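Local coordinates for protein transketolase (PDB 3L84) that belongs to the transketolase family of thiamine diphosphate-dependent enzymes, a multidomain protein found here as an assembly of two chains, at residues A[75-80]-A[290-294]; A[134-138]-A[316-320]; A[473-478]-A[502-506]; A[539-543]-A[620-626]; A[585-589]-A[600-604]. One frame throughout, in Å; residues are numbered along the deposited sequence. Where two conformers were deposited one is given.

Contact 1: residues A[75-80]-A[290-294]; sequences FLHLSG and FESAV
This is a helix-end contact in the thiamine diphosphate binding domain: the last turn of helix 69-79 abuts the corner where helix 284-291 passes into helix 293-310. The closest CA pair across the segments is S79 and E291, 4.7 Å apart, and 314 Å² is buried. Helix 69-79 closes in a Schellman motif. G80, at phi/psi 101/14°, bonds from its N to H77 O at 3.2 Å and, weakly, to L76 O at 3.3 Å; a CB there would come within 2.3 Å of V294 CG2. F290 (chi1 m) directs its CA-to-CB bond toward the first helix, its CB 3.4 Å from L78 O and 3.7 Å from L78 CB. L78 (m, t) places CD1 4.2 Å from the F290 ring centroid, 25° off the normal, a CH-pi contact over the face. F75 (chi1 t) offers its ring edge, with CD1 4.3 Å from F290 CE1. L13 of helix 3-24 touches both L78 and F290. S79 OG donates to F75 O at 2.9 Å and receives a water at 2.9 Å, which also bonds weakly to F290 O at 3.3 Å. S79 O instead faces methyls, 3.4 Å from V294 CG2 and 3.7 Å from A293 CB. With no direct hydrogen bond across, and S79 O buried without a polar partner, the contact appears to be held mainly by apolar packing, supplemented by a single, partly weak water bridge.

Contact 2: residues A[134-138]-A[316-320]; sequences QNLLG and LLERL
Helix 118-137 reaches its C-terminal end in residues 134-138, and its last turn packs on helical residues 316-320, the closest CA pair being L137 and L317 at 7.5 Å. Q134 serves the backbone: its O accepts from G138 N at 2.8 Å, closing the final turn. L136 (m, t) points its CA-to-CB bond toward the other helix. Its CB is 4.4 Å from L316 CD2, its CD1 is 4.4 Å from L320 CD1, and its O lies 3.4 Å from L316 CD2; that O also takes a weak hydrogen bond from K313. L137 (m, t) starts sideways, but its end swings inward, with CD2 4.0 Å from L316 CD2 and 4.4 Å from L320 CD1, while CD1 is 4.2 Å from L317 CD1. G138 then leaves the helix at phi/psi 95/153°. Opposite, L316 and L317 are both t, p and L320 is m, t; the i to i+4 bond from L320 N to L316 O, 3.0 Å, keeps L316 and L320 on one face. R319 forms a salt bridge with E356, in the loop after helix 340-354. All five touching residues are leucines and no hydrogen bond crosses the 221 Å² buried, as in classic apolar helix-helix packing, here within the thiamine diphosphate binding domain.

Contact 3: residues A[473-478]-A[502-506]; sequences PADGVE and LKALN
D475 lays its carboxylate along the backbone of A504 and L505, 5.4 Å separating the CA atoms of D475 and A504. Extended itself (phi/psi -160/-180°) with chi1 p at 72°, it is the N-cap of helix 476-488: OD1 accepts from E478 N at 2.9 Å and 178°. OD2 accepts from L505 N at 3.0 Å and 165°. Residues 502-506 run extended, phi -61 to -114° and psi 133 to 170°. One water donates to A474 O and K503 O, 2.7 Å each; another donates to D475 OD2 at 3.1 Å and L505 O at 2.8 Å. L505 (m, t) brings CD1 3.8 Å from A474 CB and 3.5 Å from E478 OE2, and L502 CD1 lies 3.5 Å from A474 O. E478 OE1 accepts from A474 N at 2.8 Å, while its OE2 bonds Y518 and S558. K503 salt-bridges D337, and V537 of helix 537-549 covers A474 and L505. One carboxylate thus both caps a helix and fastens the extended loop between strands 493-496 and 518-521, so a buried charge is paid for by backbone NH groups and water.

Contact 4: residues A[539-543]-A[620-626]; sequences LCLES and FSVSKLV
L539 is the main bump, surrendering 93 Å² to the other segment. Its t, p rotamer drives both methyls into a hollow at the start of helix 622-629: CD2 is 3.8 Å from F620 CD1 at the ring edge, CD1 is 3.4 Å from S621 C and 4.0 Å from V622 CG2, and CG meets L625 CD2 at 3.9 Å. In return L625 (t, p) presses CD2 into a pocket between L539, C540 and S543, 4.3 Å from C540 SG and 3.5 Å from S543 OG. Helices 539-543 and 622-626 cross at -72° with their axes 9.4 Å apart, a steep helix-helix crossing in the C-terminal domain, where V584 of strand 580-584 touches L539, C540, F620 and L625. The closest CA pair, 5.2 Å, is S543 with V622, consistent with the small serine side chain at that point, whose OG turns back to donate to L539 O at 2.8 Å. Beside S543, V622 CG2 rests 3.6 Å from E542 CB. V626 CG2 sits 4.0 Å from S543 CB and 3.9 Å from S543 O. S621, its chi1 p at 74°, is the N-cap that starts helix 622-629, its OG accepting from K624 N at 3.1 Å.

Contact 5: residues A[585-589]-A[600-604]; sequences EAAHS and YGIES
Two backbone hydrogen bonds join the segments: I602 N to A587 O, 3.0 Å at 165°, and E585 N to Y600 O, 3.2 Å at 158°. Regular parallel pairing would send I602 N to E585 O, but that oxygen stays 4.2 Å away; an inverse gamma turn centred on A586 (phi/psi -83/69°) puts A587 O in its place. The turn's own bond, A587 N to E585 O at 2.9 Å, is weak. G601 CA approaches E585 O at 3.2 Å and A587 O at 3.5 Å as CA-H...O contacts; a CB on G601 would clash with A587 O. A water bridges H588 NE2 and E603 OE1, 2.7 Å to each, while H588 ND1 bonds A464 O of the second subunit. E603 CA lies over a face of the H588 ring, and I602 CD1 packs 4.0 Å from A586 CB. The pair continues the parallel strands 580-584 and 598-600 beyond their ends, with helix 458-464 against E585 and A587 and helix 622-629 against Y600.

Contacts 1 and 2 both belong to the thiamine diphosphate binding domain, their nearest atoms about 20 Å apart; successive helices 293-310 and 314-321 serve one each. Both are chiefly apolar, but contact 2 is buried, whereas contact 1 is only partly buried and adds a bridging water. Contacts 3 and 5 are buried and more polar: contact 3 joins a helix start to a loop through a side-chain carboxylate and two waters, contact 5 pairs backbone with backbone beside the second subunit. Contact 4, partly buried and about 39 Å from the chain centre, returns to helix packing. It connects its neighbours: L541 CD1 meets L505 CD2 of contact 3 at 4.0 Å, and F620 CZ lies 3.6 Å from E585 O of contact 5.

Contact 1: residues A[75-80]-A[290-294]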
# COMPACT_ATOMS: atom_id res chain seq x y z
N PHE A 75 4.12 -17.36 -26.91
CA PHE A 75 5.42 -17.99 -26.71
C PHE A 75 5.31 -19.35 -26.03
O PHE A 75 5.95 -20.32 -26.44
CB PHE A 75 6.33 -17.05 -25.93
CG PHE A 75 7.65 -17.66 -25.56
CD1 PHE A 75 8.56 -17.98 -26.54
CD2 PHE A 75 7.94 -17.99 -24.26
CE1 PHE A 75 9.77 -18.59 -26.21
CE2 PHE A 75 9.16 -18.58 -23.94
CZ PHE A 75 10.06 -18.86 -24.92
N LEU A 76 4.46 -19.47 -25.01
CA LEU A 76 4.30 -20.77 -24.32
C LEU A 76 3.72 -21.81 -25.28
O LEU A 76 4.18 -22.96 -25.35
CB LEU A 76 3.42 -20.63 -23.08
CG LEU A 76 3.97 -19.76 -21.97
CD1 LEU A 76 2.96 -19.63 -20.80
CD2 LEU A 76 5.32 -20.28 -21.42
N HIS A 77 2.71 -21.42 -26.07
CA HIS A 77 2.13 -22.34 -27.04
C HIS A 77 3.18 -22.79 -28.08
O HIS A 77 3.36 -23.96 -28.37
CB HIS A 77 0.97 -21.69 -27.79
CG HIS A 77 0.42 -22.57 -28.85
ND1 HIS A 77 0.55 -22.34 -30.20
CD2 HIS A 77 -0.16 -23.79 -28.73
CE1 HIS A 77 0.01 -23.36 -30.86
NE2 HIS A 77 -0.40 -24.25 -29.99
N LEU A 78 3.88 -21.82 -28.64
CA LEU A 78 4.87 -22.11 -29.69
C LEU A 78 6.01 -22.97 -29.19
O LEU A 78 6.56 -23.77 -29.95
CB LEU A 78 5.43 -20.82 -30.27
CG LEU A 78 4.43 -20.05 -31.15
CD1 LEU A 78 4.86 -18.57 -31.30
CD2 LEU A 78 4.31 -20.70 -32.53
N SER A 79 6.40 -22.78 -27.94
CA SER A 79 7.52 -23.51 -27.35
C SER A 79 7.19 -24.90 -26.89
O SER A 79 8.12 -25.65 -26.50
CB SER A 79 8.10 -22.74 -26.17
OG SER A 79 8.61 -21.51 -26.61
N GLY A 80 5.90 -25.30 -26.89
CA GLY A 80 5.54 -26.66 -26.52
C GLY A 80 5.01 -26.86 -25.14
O GLY A 80 4.88 -28.02 -24.70
N PHE A 290 10.62 -22.77 -32.98
CA PHE A 290 10.10 -22.58 -31.63
C PHE A 290 9.90 -23.92 -30.90
O PHE A 290 10.24 -24.03 -29.72
CB PHE A 290 8.78 -21.79 -31.61
CG PHE A 290 8.92 -20.28 -31.68
CD1 PHE A 290 9.56 -19.58 -30.67
CD2 PHE A 290 8.35 -19.57 -32.72
CE1 PHE A 290 9.63 -18.17 -30.70
CE2 PHE A 290 8.40 -18.21 -32.75
CZ PHE A 290 9.05 -17.51 -31.74
N GLU A 291 9.37 -24.95 -31.57
CA GLU A 291 9.05 -26.18 -30.85
C GLU A 291 10.32 -27.01 -30.52
O GLU A 291 10.27 -27.92 -29.70
CB GLU A 291 7.95 -27.00 -31.58
CG GLU A 291 8.39 -27.75 -32.84
CD GLU A 291 7.23 -28.36 -33.67
OE1 GLU A 291 6.03 -28.11 -33.38
OE2 GLU A 291 7.52 -29.07 -34.66
N SER A 292 11.46 -26.68 -31.13
CA SER A 292 12.69 -27.37 -30.79
C SER A 292 13.08 -27.13 -29.33
O SER A 292 13.88 -27.88 -28.80
CB SER A 292 13.82 -26.96 -31.73
OG SER A 292 14.22 -25.64 -31.48
N ALA A 293 12.49 -26.12 -28.67
CA ALA A 293 12.64 -25.96 -27.21
C ALA A 293 12.31 -27.24 -26.44
O ALA A 293 12.87 -27.48 -25.35
CB ALA A 293 11.76 -24.79 -26.68
N VAL A 294 11.41 -28.06 -26.97
CA VAL A 294 11.05 -29.32 -26.32
C VAL A 294 12.25 -30.27 -26.23
O VAL A 294 12.63 -30.73 -25.13
CB VAL A 294 9.83 -29.97 -27.03
CG1 VAL A 294 9.55 -31.40 -26.51
CG2 VAL A 294 8.58 -29.04 -26.87
O HOH W 1 11.13 -21.35 -28.00

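Contact 2: residues A[134-138]-A[316-320]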
# COMPACT_ATOMS: atom_id res chain seq x y z
N GLN A 134 21.61 -21.72 -4.40
CA GLN A 134 23.02 -22.00 -4.75
C GLN A 134 23.83 -22.21 -3.45
O GLN A 134 24.69 -23.09 -3.37
CB GLN A 134 23.60 -20.82 -5.56
CG GLN A 134 24.92 -21.08 -6.25
CD GLN A 134 25.50 -19.82 -6.87
OE1 GLN A 134 24.77 -18.95 -7.35
NE2 GLN A 134 26.82 -19.72 -6.87
N ASN A 135 23.57 -21.40 -2.44
CA ASN A 135 24.21 -21.59 -1.13
C ASN A 135 23.92 -22.97 -0.55
O ASN A 135 24.81 -23.62 0.01
CB ASN A 135 23.75 -20.51 -0.14
CG ASN A 135 24.28 -20.74 1.27
OD1 ASN A 135 25.47 -20.53 1.52
ND2 ASN A 135 23.42 -21.19 2.14
N LEU A 136 22.67 -23.42 -0.65
CA LEU A 136 22.29 -24.70 -0.08
C LEU A 136 22.71 -25.90 -0.91
O LEU A 136 23.16 -26.92 -0.35
CB LEU A 136 20.76 -24.72 0.07
CG LEU A 136 20.18 -23.80 1.13
CD1 LEU A 136 18.66 -23.89 1.07
CD2 LEU A 136 20.68 -24.14 2.54
N LEU A 137 22.57 -25.81 -2.24
CA LEU A 137 22.73 -26.96 -3.14
C LEU A 137 24.01 -26.96 -3.97
O LEU A 137 24.35 -27.98 -4.58
CB LEU A 137 21.54 -27.03 -4.10
CG LEU A 137 20.20 -27.16 -3.42
CD1 LEU A 137 19.05 -27.03 -4.42
CD2 LEU A 137 20.09 -28.48 -2.63
N GLY A 138 24.72 -25.84 -3.99
CA GLY A 138 25.95 -25.68 -4.75
C GLY A 138 25.78 -25.06 -6.10
O GLY A 138 24.74 -25.21 -6.76
N LEU A 316 19.26 -33.65 0.93
CA LEU A 316 18.84 -32.30 1.28
C LEU A 316 17.73 -31.81 0.34
O LEU A 316 16.73 -31.31 0.81
CB LEU A 316 20.03 -31.34 1.22
CG LEU A 316 19.70 -29.85 1.35
CD1 LEU A 316 18.93 -29.56 2.64
CD2 LEU A 316 20.94 -29.00 1.25
N LEU A 317 17.91 -31.97 -0.96
CA LEU A 317 16.91 -31.52 -1.90
C LEU A 317 15.59 -32.25 -1.62
O LEU A 317 14.55 -31.62 -1.61
CB LEU A 317 17.38 -31.66 -3.34
CG LEU A 317 16.34 -31.25 -4.39
CD1 LEU A 317 15.87 -29.82 -4.17
CD2 LEU A 317 16.89 -31.44 -5.81
N GLU A 318 15.64 -33.55 -1.35
CA GLU A 318 14.42 -34.27 -1.04
C GLU A 318 13.72 -33.76 0.22
O GLU A 318 12.49 -33.68 0.24
CB GLU A 318 14.65 -35.79 -1.00
CG GLU A 318 14.71 -36.37 -2.42
CD GLU A 318 13.33 -36.28 -3.14
OE1 GLU A 318 13.22 -35.64 -4.21
OE2 GLU A 318 12.33 -36.80 -2.60
N ARG A 319 14.48 -33.41 1.25
CA ARG A 319 13.87 -32.80 2.44
C ARG A 319 13.24 -31.46 2.13
O ARG A 319 12.17 -31.14 2.66
CB ARG A 319 14.89 -32.66 3.57
CG ARG A 319 15.40 -33.98 4.12
CD ARG A 319 16.18 -33.80 5.41
NE ARG A 319 17.38 -32.99 5.26
CZ ARG A 319 18.58 -33.43 4.91
NH1 ARG A 319 18.78 -34.72 4.61
NH2 ARG A 319 19.61 -32.60 4.83
N LEU A 320 13.89 -30.65 1.30
CA LEU A 320 13.35 -29.35 0.95
C LEU A 320 12.05 -29.47 0.16
O LEU A 320 11.14 -28.67 0.30
CB LEU A 320 14.37 -28.55 0.16
CG LEU A 320 15.60 -28.09 0.90
CD1 LEU A 320 16.66 -27.65 -0.08
CD2 LEU A 320 15.27 -26.98 1.89

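Contact 3: residues A[473-478]-A[502-506]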
# COMPACT_ATOMS: atom_id res chain seq x y z
N PRO A 473 -3.89 -14.75 17.80
CA PRO A 473 -3.90 -15.66 18.95
C PRO A 473 -3.95 -14.91 20.27
O PRO A 473 -3.36 -13.83 20.41
CB PRO A 473 -2.58 -16.42 18.81
CG PRO A 473 -1.72 -15.52 18.02
CD PRO A 473 -2.64 -14.85 17.03
N ALA A 474 -4.66 -15.47 21.24
CA ALA A 474 -4.76 -14.88 22.55
C ALA A 474 -3.64 -15.31 23.47
O ALA A 474 -3.40 -14.64 24.50
CB ALA A 474 -6.09 -15.23 23.18
N ASP A 475 -2.91 -16.34 23.13
CA ASP A 475 -1.80 -16.82 23.99
C ASP A 475 -0.87 -17.66 23.15
O ASP A 475 -1.11 -17.85 21.95
CB ASP A 475 -2.30 -17.55 25.27
CG ASP A 475 -2.90 -18.91 25.04
OD1 ASP A 475 -2.93 -19.42 23.90
OD2 ASP A 475 -3.30 -19.54 26.07
N GLY A 476 0.18 -18.18 23.75
CA GLY A 476 1.14 -18.97 23.03
C GLY A 476 0.62 -20.27 22.50
O GLY A 476 1.07 -20.71 21.44
N VAL A 477 -0.26 -20.90 23.24
CA VAL A 477 -0.83 -22.16 22.81
C VAL A 477 -1.64 -21.94 21.52
O VAL A 477 -1.51 -22.68 20.53
CB VAL A 477 -1.67 -22.79 23.91
CG1 VAL A 477 -2.46 -23.99 23.42
CG2 VAL A 477 -0.76 -23.18 25.10
N GLU A 478 -2.49 -20.92 21.51
CA GLU A 478 -3.21 -20.60 20.29
C GLU A 478 -2.24 -20.28 19.14
O GLU A 478 -2.50 -20.60 17.99
CB GLU A 478 -4.20 -19.44 20.48
CG GLU A 478 -5.41 -19.70 21.36
CD GLU A 478 -6.52 -18.70 21.20
OE1 GLU A 478 -6.33 -17.62 20.58
OE2 GLU A 478 -7.63 -18.99 21.72
N LEU A 502 0.12 -10.73 27.29
CA LEU A 502 -1.23 -11.29 27.42
C LEU A 502 -1.27 -12.44 28.41
O LEU A 502 -0.27 -13.12 28.65
CB LEU A 502 -1.73 -11.81 26.06
CG LEU A 502 -1.60 -10.85 24.87
CD1 LEU A 502 -2.27 -11.44 23.64
CD2 LEU A 502 -2.13 -9.46 25.19
N LYS A 503 -2.45 -12.73 28.92
CA LYS A 503 -2.62 -13.76 29.92
C LYS A 503 -2.87 -15.10 29.29
O LYS A 503 -3.69 -15.27 28.42
CB LYS A 503 -3.79 -13.42 30.84
CG LYS A 503 -3.64 -12.11 31.60
CD LYS A 503 -2.66 -12.17 32.79
CE LYS A 503 -2.89 -13.34 33.74
NZ LYS A 503 -2.04 -13.28 35.01
N ALA A 504 -2.17 -16.09 29.77
CA ALA A 504 -2.40 -17.44 29.29
C ALA A 504 -3.83 -17.89 29.58
O ALA A 504 -4.39 -17.61 30.65
CB ALA A 504 -1.40 -18.39 29.98
N LEU A 505 -4.43 -18.60 28.63
CA LEU A 505 -5.78 -19.12 28.76
C LEU A 505 -5.82 -20.47 29.42
O LEU A 505 -4.84 -21.22 29.47
CB LEU A 505 -6.43 -19.26 27.36
CG LEU A 505 -6.48 -18.02 26.49
CD1 LEU A 505 -7.17 -18.34 25.16
CD2 LEU A 505 -7.17 -16.87 27.21
N ASN A 506 -6.99 -20.79 29.94
CA ASN A 506 -7.28 -22.15 30.32
C ASN A 506 -7.62 -22.98 29.08
O ASN A 506 -7.81 -22.45 27.99
CB ASN A 506 -8.37 -22.16 31.40
CG ASN A 506 -7.89 -21.50 32.70
OD1 ASN A 506 -6.94 -21.96 33.33
ND2 ASN A 506 -8.51 -20.37 33.06
O HOH W 2 -4.96 -13.86 26.54
O HOH W 3 -2.33 -21.44 28.35

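Contact 4: residues A[539-543]-A[620-626]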
# COMPACT_ATOMS: atom_id res chain seq x y z
N LEU A 539 -10.18 -9.95 28.89
CA LEU A 539 -11.20 -8.98 29.32
C LEU A 539 -12.58 -9.65 29.34
O LEU A 539 -13.39 -9.41 30.25
CB LEU A 539 -11.19 -7.75 28.36
CG LEU A 539 -12.36 -6.80 28.52
CD1 LEU A 539 -12.41 -6.11 29.86
CD2 LEU A 539 -12.29 -5.75 27.40
N CYS A 540 -12.86 -10.45 28.32
CA CYS A 540 -14.14 -11.16 28.26
C CYS A 540 -14.25 -12.24 29.32
O CYS A 540 -15.32 -12.41 29.91
CB CYS A 540 -14.37 -11.74 26.89
SG CYS A 540 -14.68 -10.47 25.64
N LEU A 541 -13.18 -12.98 29.62
CA LEU A 541 -13.24 -13.96 30.69
C LEU A 541 -13.55 -13.26 32.04
O LEU A 541 -14.39 -13.73 32.83
CB LEU A 541 -11.94 -14.77 30.78
CG LEU A 541 -11.75 -15.75 29.66
CD1 LEU A 541 -10.27 -16.21 29.62
CD2 LEU A 541 -12.70 -16.96 29.75
N GLU A 542 -12.83 -12.17 32.32
CA GLU A 542 -13.03 -11.43 33.56
C GLU A 542 -14.41 -10.83 33.61
O GLU A 542 -15.05 -10.83 34.67
CB GLU A 542 -11.97 -10.33 33.72
CG GLU A 542 -10.51 -10.88 33.84
CD GLU A 542 -10.12 -11.33 35.23
OE1 GLU A 542 -9.88 -10.46 36.09
OE2 GLU A 542 -10.04 -12.55 35.45
N SER A 543 -14.91 -10.34 32.48
CA SER A 543 -16.24 -9.75 32.44
C SER A 543 -17.33 -10.81 32.63
O SER A 543 -18.31 -10.58 33.33
CB SER A 543 -16.48 -8.98 31.15
OG SER A 543 -15.57 -7.88 31.06
N PHE A 620 -11.87 -0.44 27.30
CA PHE A 620 -11.49 -1.85 27.52
C PHE A 620 -11.17 -2.10 28.97
O PHE A 620 -10.02 -2.18 29.37
CB PHE A 620 -10.39 -2.28 26.54
CG PHE A 620 -10.86 -2.24 25.12
CD1 PHE A 620 -11.57 -3.31 24.59
CD2 PHE A 620 -10.68 -1.12 24.33
CE1 PHE A 620 -12.08 -3.25 23.31
CE2 PHE A 620 -11.19 -1.07 23.06
CZ PHE A 620 -11.91 -2.13 22.54
N SER A 621 -12.24 -2.12 29.76
CA SER A 621 -12.18 -2.47 31.19
C SER A 621 -13.38 -3.34 31.50
O SER A 621 -14.40 -3.26 30.83
CB SER A 621 -12.20 -1.24 32.10
OG SER A 621 -13.51 -0.68 32.13
N VAL A 622 -13.26 -4.13 32.56
CA VAL A 622 -14.37 -4.98 32.97
C VAL A 622 -15.60 -4.12 33.28
O VAL A 622 -16.73 -4.43 32.87
CB VAL A 622 -13.97 -5.86 34.18
CG1 VAL A 622 -15.21 -6.58 34.79
CG2 VAL A 622 -12.93 -6.86 33.72
N SER A 623 -15.44 -3.06 34.06
CA SER A 623 -16.61 -2.28 34.48
C SER A 623 -17.34 -1.71 33.26
O SER A 623 -18.57 -1.74 33.21
CB SER A 623 -16.20 -1.16 35.43
OG SER A 623 -15.76 -1.68 36.67
N LYS A 624 -16.59 -1.19 32.30
CA LYS A 624 -17.23 -0.56 31.14
C LYS A 624 -17.90 -1.60 30.24
O LYS A 624 -18.98 -1.38 29.70
CB LYS A 624 -16.26 0.29 30.35
CG LYS A 624 -15.83 1.55 31.12
CD LYS A 624 -14.83 2.36 30.36
CE LYS A 624 -14.48 3.69 30.99
NZ LYS A 624 -13.47 4.45 30.18
N LEU A 625 -17.23 -2.74 30.05
CA LEU A 625 -17.81 -3.76 29.20
C LEU A 625 -19.05 -4.37 29.83
O LEU A 625 -20.06 -4.55 29.18
CB LEU A 625 -16.77 -4.84 28.84
CG LEU A 625 -17.30 -5.99 28.02
CD1 LEU A 625 -17.92 -5.54 26.70
CD2 LEU A 625 -16.17 -7.00 27.74
N VAL A 626 -19.00 -4.64 31.12
CA VAL A 626 -20.19 -5.14 31.81
C VAL A 626 -21.35 -4.15 31.75
O VAL A 626 -22.48 -4.54 31.52
CB VAL A 626 -19.86 -5.49 33.26
CG1 VAL A 626 -21.15 -5.71 34.11
CG2 VAL A 626 -18.96 -6.73 33.32

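Contact 5: residues A[585-589]-A[600-604]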
# COMPACT_ATOMS: atom_id res chain seq x y z
N GLU A 585 -13.31 -6.49 20.42
CA GLU A 585 -12.01 -6.43 19.77
C GLU A 585 -11.52 -4.99 19.77
O GLU A 585 -12.28 -4.09 19.53
CB GLU A 585 -12.08 -6.92 18.31
CG GLU A 585 -12.15 -8.42 18.13
CD GLU A 585 -11.97 -8.88 16.69
OE1 GLU A 585 -12.31 -8.16 15.70
OE2 GLU A 585 -11.53 -10.03 16.54
N ALA A 586 -10.22 -4.83 19.94
CA ALA A 586 -9.56 -3.52 19.85
C ALA A 586 -9.29 -3.21 18.38
O ALA A 586 -8.15 -3.20 17.90
CB ALA A 586 -8.27 -3.47 20.68
N ALA A 587 -10.37 -2.99 17.66
CA ALA A 587 -10.35 -2.80 16.19
C ALA A 587 -11.70 -2.26 15.80
O ALA A 587 -12.66 -2.37 16.55
CB ALA A 587 -10.08 -4.14 15.48
N HIS A 588 -11.79 -1.72 14.59
CA HIS A 588 -13.10 -1.32 14.02
C HIS A 588 -13.43 -2.44 13.10
O HIS A 588 -13.01 -2.43 11.93
CB HIS A 588 -12.96 -0.05 13.22
CG HIS A 588 -14.26 0.49 12.76
ND1 HIS A 588 -14.34 1.28 11.65
CD2 HIS A 588 -15.51 0.44 13.29
CE1 HIS A 588 -15.60 1.66 11.48
NE2 HIS A 588 -16.34 1.15 12.44
N SER A 589 -14.12 -3.42 13.66
CA SER A 589 -14.37 -4.72 13.01
C SER A 589 -15.90 -5.03 12.94
O SER A 589 -16.49 -5.90 13.60
CB SER A 589 -13.48 -5.84 13.57
OG SER A 589 -13.39 -5.78 14.99
N TYR A 600 -18.38 -4.34 20.43
CA TYR A 600 -17.69 -3.44 21.31
C TYR A 600 -16.26 -3.32 20.81
O TYR A 600 -15.42 -4.14 21.11
CB TYR A 600 -17.72 -3.99 22.73
CG TYR A 600 -17.36 -3.03 23.84
CD1 TYR A 600 -18.30 -2.18 24.37
CD2 TYR A 600 -16.08 -2.99 24.37
CE1 TYR A 600 -18.00 -1.33 25.40
CE2 TYR A 600 -15.79 -2.13 25.40
CZ TYR A 600 -16.75 -1.31 25.91
OH TYR A 600 -16.51 -0.43 26.95
N GLY A 601 -16.05 -2.28 20.00
CA GLY A 601 -14.80 -2.08 19.31
C GLY A 601 -14.31 -0.67 19.43
O GLY A 601 -14.63 0.04 20.40
N ILE A 602 -13.56 -0.22 18.42
CA ILE A 602 -13.05 1.13 18.35
C ILE A 602 -13.49 1.71 17.01
O ILE A 602 -13.19 1.10 15.97
CB ILE A 602 -11.51 1.14 18.48
CG1 ILE A 602 -11.04 0.43 19.72
CG2 ILE A 602 -10.98 2.60 18.40
CD1 ILE A 602 -9.51 0.24 19.74
N GLU A 603 -14.08 2.87 17.02
CA GLU A 603 -14.62 3.49 15.79
C GLU A 603 -13.79 4.67 15.31
O GLU A 603 -14.04 5.18 14.21
CB GLU A 603 -16.07 3.90 16.02
CG GLU A 603 -16.97 2.71 16.21
CD GLU A 603 -18.41 3.13 16.36
OE1 GLU A 603 -19.15 3.10 15.35
OE2 GLU A 603 -18.79 3.54 17.49
N SER A 604 -12.86 5.14 16.11
CA SER A 604 -12.02 6.29 15.81
C SER A 604 -10.59 5.83 15.62
O SER A 604 -10.26 4.68 15.83
CB SER A 604 -12.11 7.32 16.96
OG SER A 604 -11.48 6.83 18.11
O HOH W 4 -18.83 1.90 12.98